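Local coordinates for protein 3-methyladenine dna-glycosylase (PDB 2JHN) that belongs to the HhH-GPD superfamily of base excision DNA repair proteins and joins this helical fold to an N-terminal TATA-box binding protein-like domain, at residues E23-T26 with P27-E31; F133-A136 with E137-A141; R263-R267 with E268-R272. The protein carries 1 engineered substitution. All coordinates share one frame; numbering follows the deposited sequence.

Contact 1: E23-T26 with P27-E31; sequences ELPT and PDVVE. With NA (sodium ion), chain F.
A sodium site is wrapped by the tight loop in which Leu24 and Thr26 meet Asp28, just before edge strand 29-31 of the TBP-like domain. Leu24 O binds the ion at 2.2 Å and Asp28 O at 2.3 Å. Thr26 OG1 is a longer ligand, 2.8 Å from the sodium; with chi1 at 53° it sits between its own N and carbonyl carbon and turns inward to the metal. Water 2 and Leu21 O complete the set. The shared cation accounts for the 3.0 Å approach of Leu24 O and Asp28 O, which would otherwise be expected to repel.

Asp28 O also accepts a hydrogen bond from Thr26 N at 3.3 Å, nearly straight at 167°, although the donor stands above the carbonyl plane rather than on a lone pair. The Thr26-Pro27 peptide is cis, and the chain doubles back sharply here. Water 1 links Thr26 OG1 to Asp28 OD2, to which it donates, while Asp28 OD1 is held by Tyr79 and Trp35.

Away from the ion, Pro25 and Val29 lie side by side, ring atom CG of Pro25 3.8 Å from CG2 of Val29, and Tyr159 touches both. Three backbone carbonyls (Leu21, Leu24, Asp28), one threonine hydroxyl and a water thus make a sodium site in the loop that leads into the edge strand of the TBP-like sheet.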
loop_
_atom_site.group_PDB
_atom_site.type_symbol
_atom_site.label_atom_id
_atom_site.label_comp_id
_atom_site.label_asym_id
_atom_site.label_seq_id
_atom_site.Cartn_x
_atom_site.Cartn_y
_atom_site.Cartn_z
ATOM N N GLU A 23 -7.449 -1.849 13.560
ATOM C CA GLU A 23 -7.809 -1.028 14.722
ATOM C C GLU A 23 -6.757 0.043 15.062
ATOM O O GLU A 23 -7.074 1.148 15.521
ATOM C CB GLU A 23 -8.111 -1.928 15.939
ATOM C CG GLU A 23 -6.975 -2.895 16.376
ATOM C CD GLU A 23 -6.658 -4.022 15.372
ATOM O OE1 GLU A 23 -7.568 -4.488 14.654
ATOM O OE2 GLU A 23 -5.491 -4.450 15.311
ATOM N N LEU A 24 -5.504 -0.303 14.836
ATOM C CA LEU A 24 -4.393 0.547 15.177
ATOM C C LEU A 24 -4.166 1.600 14.088
ATOM O O LEU A 24 -4.214 1.262 12.912
ATOM C CB LEU A 24 -3.177 -0.346 15.312
ATOM C CG LEU A 24 -1.964 0.163 16.080
ATOM C CD1 LEU A 24 -2.293 0.302 17.570
ATOM C CD2 LEU A 24 -0.856 -0.841 15.850
ATOM N N PRO A 25 -3.966 2.883 14.465
ATOM C CA PRO A 25 -3.723 3.930 13.449
ATOM C C PRO A 25 -2.365 3.795 12.782
ATOM O O PRO A 25 -1.336 4.159 13.365
ATOM C CB PRO A 25 -3.830 5.242 14.249
ATOM C CG PRO A 25 -4.546 4.828 15.572
ATOM C CD PRO A 25 -4.024 3.463 15.826
ATOM N N THR A 26 -2.359 3.251 11.562
ATOM C CA THR A 26 -1.103 2.905 10.910
ATOM C C THR A 26 -0.683 3.704 9.625
ATOM O O THR A 26 0.231 3.269 8.953
ATOM C CB THR A 26 -1.089 1.384 10.550
ATOM O OG1 THR A 26 -2.269 1.074 9.799
ATOM C CG2 THR A 26 -1.027 0.464 11.800
ATOM N N PRO A 27 -1.276 4.884 9.322
ATOM C CA PRO A 27 -2.232 5.725 10.053
ATOM C C PRO A 27 -3.697 5.317 9.881
ATOM O O PRO A 27 -4.559 5.854 10.601
ATOM C CB PRO A 27 -2.011 7.107 9.442
ATOM C CG PRO A 27 -1.668 6.780 8.000
ATOM C CD PRO A 27 -0.871 5.523 8.049
ATOM N N ASP A 28 -3.982 4.402 8.942
ATOM C CA ASP A 28 -5.373 4.061 8.635
ATOM C C ASP A 28 -6.006 3.368 9.838
ATOM O O ASP A 28 -5.365 2.516 10.477
ATOM C CB ASP A 28 -5.475 3.092 7.450
ATOM C CG ASP A 28 -4.662 3.544 6.254
ATOM O OD1 ASP A 28 -5.298 3.827 5.227
ATOM O OD2 ASP A 28 -3.402 3.604 6.373
ATOM N N VAL A 29 -7.266 3.701 10.075
ATOM C CA VAL A 29 -8.119 2.992 11.028
ATOM C C VAL A 29 -9.362 2.486 10.314
ATOM O O VAL A 29 -10.003 3.226 9.558
ATOM C CB VAL A 29 -8.528 3.902 12.244
ATOM C CG1 VAL A 29 -9.509 3.178 13.175
ATOM C CG2 VAL A 29 -7.302 4.289 13.060
ATOM N N VAL A 30 -9.680 1.223 10.560
ATOM C CA VAL A 30 -10.890 0.622 10.029
ATOM C C VAL A 30 -11.678 0.095 11.236
ATOM O O VAL A 30 -11.195 -0.748 11.997
ATOM C CB VAL A 30 -10.578 -0.501 9.030
ATOM C CG1 VAL A 30 -11.883 -1.081 8.492
ATOM C CG2 VAL A 30 -9.713 0.045 7.868
ATOM N N GLU A 31 -12.860 0.653 11.433
ATOM C CA GLU A 31 -13.689 0.303 12.603
ATOM C C GLU A 31 -15.091 0.105 12.091
ATOM O O GLU A 31 -15.649 1.000 11.481
ATOM C CB GLU A 31 -13.664 1.407 13.653
ATOM C CG GLU A 31 -12.353 1.506 14.468
ATOM C CD GLU A 31 -12.333 2.677 15.479
ATOM O OE1 GLU A 31 -13.254 3.533 15.489
ATOM O OE2 GLU A 31 -11.368 2.734 16.267
HETATM NA NA NA F . -4.744 0.368 10.937
HETATM O O HOH W 1 -2.351 0.946 7.287
HETATM O O HOH W 2 -4.786 -0.605 9.074
#

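Contact 2: F133-A136 with E137-A141; sequences FVVA and EKLAA
Glu137 N donates to Phe133 O at 2.9 Å, and Ala140 N reaches Ala136 O at the same distance. Between them Leu139 N bonds to Val135 O and, slightly longer at 3.2 Å, Lys138 N to Val134 O. These four i to i+4 bonds form the opening turns of helix 133-147, where the side chain of Ser132 also accepts from Val135 N, just ahead of the helix.

The main side-chain contact lies on the same pair that makes the first bond. Glu137 is bent at its second torsion (chi2 -76°), which folds the chain back over one face of the Phe133 ring. Its CG stands 3.8 Å from the ring centroid, only 14° off the normal: a CH-pi contact. The carboxylate follows almost flat, its plane 13° from that of the ring, with CD 3.6 Å from Phe133 CZ. A carboxylate over the electron-rich ring face would not be expected to gain electrostatically, which suggests that the contact rests on the CG methylene and on shape; OE1 has a long, weak ion pair with Lys124.

Within the HhH-GPD fold this helix runs beside helix 118-127, whose Ile127 is touched by Ala136 and Leu139, while Ala140 packs on Lys124. Val20 and Met114, both from loops, border Phe133, and Val20 also touches Val134.

On the more exposed side the packing is looser. Lys138 extends alongside Val134, both pointing the same way, with CE 4.1 Å from Val134 CG1. One residue along, Val135 CG1 approaches Leu139 CD1 at 4.4 Å, a light apolar touch, and Leu139 CB rests 3.4 Å from Ala136 O.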
loop_
_atom_site.group_PDB
_atom_site.type_symbol
_atom_site.label_atom_id
_atom_site.label_comp_id
_atom_site.label_asym_id
_atom_site.label_seq_id
_atom_site.Cartn_x
_atom_site.Cartn_y
_atom_site.Cartn_z
ATOM N N PHE A 133 5.826 -7.930 8.204
ATOM C CA PHE A 133 4.892 -6.838 7.943
ATOM C C PHE A 133 4.124 -6.395 9.207
ATOM O O PHE A 133 3.986 -5.201 9.457
ATOM C CB PHE A 133 3.940 -7.200 6.782
ATOM C CG PHE A 133 3.105 -6.044 6.295
ATOM C CD1 PHE A 133 3.701 -4.905 5.744
ATOM C CD2 PHE A 133 1.712 -6.095 6.381
ATOM C CE1 PHE A 133 2.917 -3.841 5.288
ATOM C CE2 PHE A 133 0.924 -5.025 5.934
ATOM C CZ PHE A 133 1.526 -3.904 5.391
ATOM N N VAL A 134 3.640 -7.345 10.004
ATOM C CA VAL A 134 2.956 -7.019 11.268
ATOM C C VAL A 134 3.833 -6.174 12.219
ATOM O O VAL A 134 3.353 -5.185 12.784
ATOM C CB VAL A 134 2.436 -8.288 12.022
ATOM C CG1 VAL A 134 2.013 -7.938 13.459
ATOM C CG2 VAL A 134 1.269 -8.917 11.283
ATOM N N VAL A 135 5.093 -6.572 12.409
ATOM C CA VAL A 135 6.050 -5.779 13.236
ATOM C C VAL A 135 6.284 -4.373 12.625
ATOM O O VAL A 135 6.358 -3.365 13.347
ATOM C CB VAL A 135 7.412 -6.540 13.463
ATOM C CG1 VAL A 135 8.496 -5.619 14.021
ATOM C CG2 VAL A 135 7.225 -7.754 14.394
ATOM N N ALA A 136 6.376 -4.314 11.296
ATOM C CA ALA A 136 6.562 -3.053 10.565
ATOM C C ALA A 136 5.395 -2.101 10.793
ATOM O O ALA A 136 5.596 -0.915 11.009
ATOM C CB ALA A 136 6.739 -3.314 9.066
ATOM N N GLU A 137 4.178 -2.632 10.734
ATOM C CA GLU A 137 2.970 -1.838 10.939
ATOM C C GLU A 137 2.837 -1.283 12.373
ATOM O O GLU A 137 2.350 -0.168 12.578
ATOM C CB GLU A 137 1.744 -2.652 10.534
ATOM C CG GLU A 137 1.688 -2.934 9.018
ATOM C CD GLU A 137 1.258 -1.713 8.209
ATOM O OE1 GLU A 137 2.136 -0.884 7.862
ATOM O OE2 GLU A 137 0.038 -1.589 7.921
ATOM N N LYS A 138 3.268 -2.068 13.363
ATOM C CA LYS A 138 3.306 -1.570 14.745
ATOM C C LYS A 138 4.300 -0.425 14.885
ATOM O O LYS A 138 4.028 0.545 15.594
ATOM C CB LYS A 138 3.642 -2.697 15.734
ATOM C CG LYS A 138 2.509 -3.677 15.893
ATOM C CD LYS A 138 2.845 -4.746 16.916
ATOM C CE LYS A 138 1.758 -5.801 16.910
ATOM N NZ LYS A 138 1.806 -6.616 18.159
ATOM N N LEU A 139 5.441 -0.530 14.201
ATOM C CA LEU A 139 6.424 0.552 14.176
ATOM C C LEU A 139 5.829 1.801 13.522
ATOM O O LEU A 139 5.982 2.909 14.048
ATOM C CB LEU A 139 7.714 0.120 13.485
ATOM C CG LEU A 139 8.655 -0.692 14.376
ATOM C CD1 LEU A 139 9.739 -1.396 13.578
ATOM C CD2 LEU A 139 9.287 0.216 15.443
ATOM N N ALA A 140 5.115 1.617 12.397
ATOM C CA ALA A 140 4.417 2.726 11.742
ATOM C C ALA A 140 3.447 3.423 12.703
ATOM O O ALA A 140 3.398 4.659 12.750
ATOM C CB ALA A 140 3.651 2.240 10.492
ATOM N N ALA A 141 2.666 2.624 13.434
ATOM C CA ALA A 141 1.712 3.161 14.409
ATOM C C ALA A 141 2.396 3.992 15.517
ATOM O O ALA A 141 1.866 5.019 15.922
ATOM C CB ALA A 141 0.838 2.061 14.978
#

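Contact 3: R263-R267 with E268-R272; sequences REIAR and ERFGR
Arg269 N donates to Ile265 O at 2.7 Å and Glu268 N to Glu264 O, the regular i to i+4 pattern of helix 259-270, but at Ala266 the spacing widens. Ala266 O accepts twice, from Phe270 N at 2.9 Å and from Gly271 N at 3.2 Å, so the helix widens into a pi-type turn. Gly271, with phi 47°, is the first residue to leave helical geometry.

Phe270 lies obliquely to the backbone of Ala266, its CD2 3.6 Å from Ala266 CB, while CZ meets Ile265 CG2 at 3.9 Å. Phe236 adds an edge-to-face ring contact to Phe270, and Ile277 and Leu281 of helix 274-287 also touch it. The other branch of Ile265 goes to Arg269: CD1 lies 3.8 Å from NE, at the edge of the guanidinium and near its plane. The extended Arg269 chain passes on to a salt bridge with Asp95.

Glu264 carries CG opposite its backbone N (chi1 179°), which lays its chain alongside Glu268. The two point the same way, carboxylate planes 85° apart and OE2 of Glu264 3.6 Å from OE2 of Glu268. Two acids so close would tend to repel and could raise the affinity of one for a proton; the salt bridge of Lys261 to Glu264 would soften this.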
loop_
_atom_site.group_PDB
_atom_site.type_symbol
_atom_site.label_atom_id
_atom_site.label_comp_id
_atom_site.label_asym_id
_atom_site.label_seq_id
_atom_site.Cartn_x
_atom_site.Cartn_y
_atom_site.Cartn_z
ATOM N N ARG A 263 10.342 -14.144 -11.494
ATOM C CA ARG A 263 10.340 -13.122 -12.537
ATOM C C ARG A 263 9.938 -13.628 -13.905
ATOM O O ARG A 263 9.246 -12.938 -14.658
ATOM C CB ARG A 263 11.724 -12.466 -12.637
ATOM C CG ARG A 263 11.734 -11.064 -12.162
ATOM C CD ARG A 263 13.117 -10.486 -12.138
ATOM N NE ARG A 263 13.205 -9.630 -10.971
ATOM C CZ ARG A 263 13.895 -9.914 -9.871
ATOM N NH1 ARG A 263 14.607 -11.035 -9.780
ATOM N NH2 ARG A 263 13.880 -9.054 -8.862
ATOM N N GLU A 264 10.408 -14.834 -14.232
ATOM C CA GLU A 264 10.137 -15.470 -15.508
ATOM C C GLU A 264 8.640 -15.787 -15.621
ATOM O O GLU A 264 8.020 -15.451 -16.630
ATOM C CB GLU A 264 11.027 -16.723 -15.657
ATOM C CG GLU A 264 10.848 -17.538 -16.930
ATOM C CD GLU A 264 11.252 -19.004 -16.753
ATOM O OE1 GLU A 264 12.272 -19.293 -16.082
ATOM O OE2 GLU A 264 10.529 -19.876 -17.279
ATOM N N ILE A 265 8.075 -16.396 -14.576
ATOM C CA ILE A 265 6.622 -16.624 -14.442
ATOM C C ILE A 265 5.778 -15.348 -14.602
ATOM O O ILE A 265 4.801 -15.322 -15.369
ATOM C CB ILE A 265 6.259 -17.350 -13.099
ATOM C CG1 ILE A 265 6.338 -18.862 -13.280
ATOM C CG2 ILE A 265 4.821 -16.978 -12.615
ATOM C CD1 ILE A 265 5.434 -19.402 -14.423
ATOM N N ALA A 266 6.144 -14.293 -13.873
ATOM C CA ALA A 266 5.431 -13.019 -14.000
ATOM C C ALA A 266 5.453 -12.473 -15.425
ATOM O O ALA A 266 4.430 -12.001 -15.934
ATOM C CB ALA A 266 5.998 -11.990 -13.020
ATOM N N ARG A 267 6.614 -12.550 -16.089
ATOM C CA ARG A 267 6.718 -12.130 -17.477
ATOM C C ARG A 267 5.786 -12.934 -18.367
ATOM O O ARG A 267 5.065 -12.368 -19.176
ATOM C CB ARG A 267 8.159 -12.258 -17.989
ATOM C CG ARG A 267 9.008 -11.025 -17.820
ATOM C CD ARG A 267 10.322 -11.122 -18.615
ATOM N NE ARG A 267 11.056 -12.368 -18.373
ATOM C CZ ARG A 267 11.919 -12.580 -17.376
ATOM N NH1 ARG A 267 12.208 -11.630 -16.496
ATOM N NH2 ARG A 267 12.510 -13.763 -17.267
ATOM N N GLU A 268 5.786 -14.254 -18.180
ATOM C CA GLU A 268 5.003 -15.163 -19.023
ATOM C C GLU A 268 3.493 -15.139 -18.753
ATOM O O GLU A 268 2.685 -15.225 -19.692
ATOM C CB GLU A 268 5.556 -16.605 -18.927
ATOM C CG GLU A 268 7.009 -16.758 -19.436
ATOM C CD GLU A 268 7.633 -18.132 -19.150
ATOM O OE1 GLU A 268 7.241 -18.803 -18.173
ATOM O OE2 GLU A 268 8.536 -18.537 -19.911
ATOM N N ARG A 269 3.107 -15.016 -17.479
ATOM C CA ARG A 269 1.721 -15.204 -17.084
ATOM C C ARG A 269 0.975 -13.965 -16.574
ATOM O O ARG A 269 -0.269 -13.940 -16.602
ATOM C CB ARG A 269 1.653 -16.308 -16.010
ATOM C CG ARG A 269 2.074 -17.668 -16.564
ATOM C CD ARG A 269 1.907 -18.758 -15.560
ATOM N NE ARG A 269 2.164 -20.092 -16.125
ATOM C CZ ARG A 269 1.230 -20.951 -16.559
ATOM N NH1 ARG A 269 -0.067 -20.659 -16.530
ATOM N NH2 ARG A 269 1.612 -22.126 -17.042
ATOM N N PHE A 270 1.718 -12.962 -16.082
ATOM C CA PHE A 270 1.047 -11.824 -15.417
ATOM C C PHE A 270 0.937 -10.577 -16.297
ATOM O O PHE A 270 -0.034 -9.817 -16.183
ATOM C CB PHE A 270 1.686 -11.467 -14.066
ATOM C CG PHE A 270 1.797 -12.616 -13.082
ATOM C CD1 PHE A 270 1.063 -13.808 -13.218
ATOM C CD2 PHE A 270 2.634 -12.482 -11.985
ATOM C CE1 PHE A 270 1.210 -14.848 -12.272
ATOM C CE2 PHE A 270 2.794 -13.512 -11.039
ATOM C CZ PHE A 270 2.060 -14.701 -11.184
ATOM N N GLY A 271 1.933 -10.383 -17.170
ATOM C CA GLY A 271 1.931 -9.296 -18.153
ATOM C C GLY A 271 1.554 -7.949 -17.573
ATOM O O GLY A 271 2.062 -7.572 -16.505
ATOM N N ARG A 272 0.642 -7.241 -18.244
ATOM C CA ARG A 272 0.310 -5.855 -17.882
ATOM C C ARG A 272 -0.408 -5.780 -16.519
ATOM O O ARG A 272 -0.592 -4.703 -15.951
ATOM C CB ARG A 272 -0.536 -5.185 -18.973
ATOM C CG ARG A 272 -1.933 -5.759 -19.202
ATOM C CD ARG A 272 -2.348 -5.539 -20.679
ATOM N NE ARG A 272 -3.696 -6.007 -20.985
ATOM C CZ ARG A 272 -4.013 -7.242 -21.374
ATOM N NH1 ARG A 272 -3.085 -8.184 -21.503
ATOM N NH2 ARG A 272 -5.288 -7.532 -21.626
#

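From the N terminus, contact 1 comes first, turning the end of the loop after helix 12-17 into strand 29-31, the outer strand of the TBP-like sheet. Contact 2 opens about a hundred residues later at the start of helix 133-147, and contact 3 lies near the C-terminal end of helix 259-270. Each is local, and the three follow in series with none nested or crossed. Contacts 1 and 2 touch: Leu24, Pro25 and Thr26 rest on Glu137, Ala140 and Ala141, docking the N-terminal domain onto the HhH-GPD part, and Lys124 reaches both. Contact 3 stands apart, its centre about 30 Å from that of contact 2, across the chain's centre from contact 1.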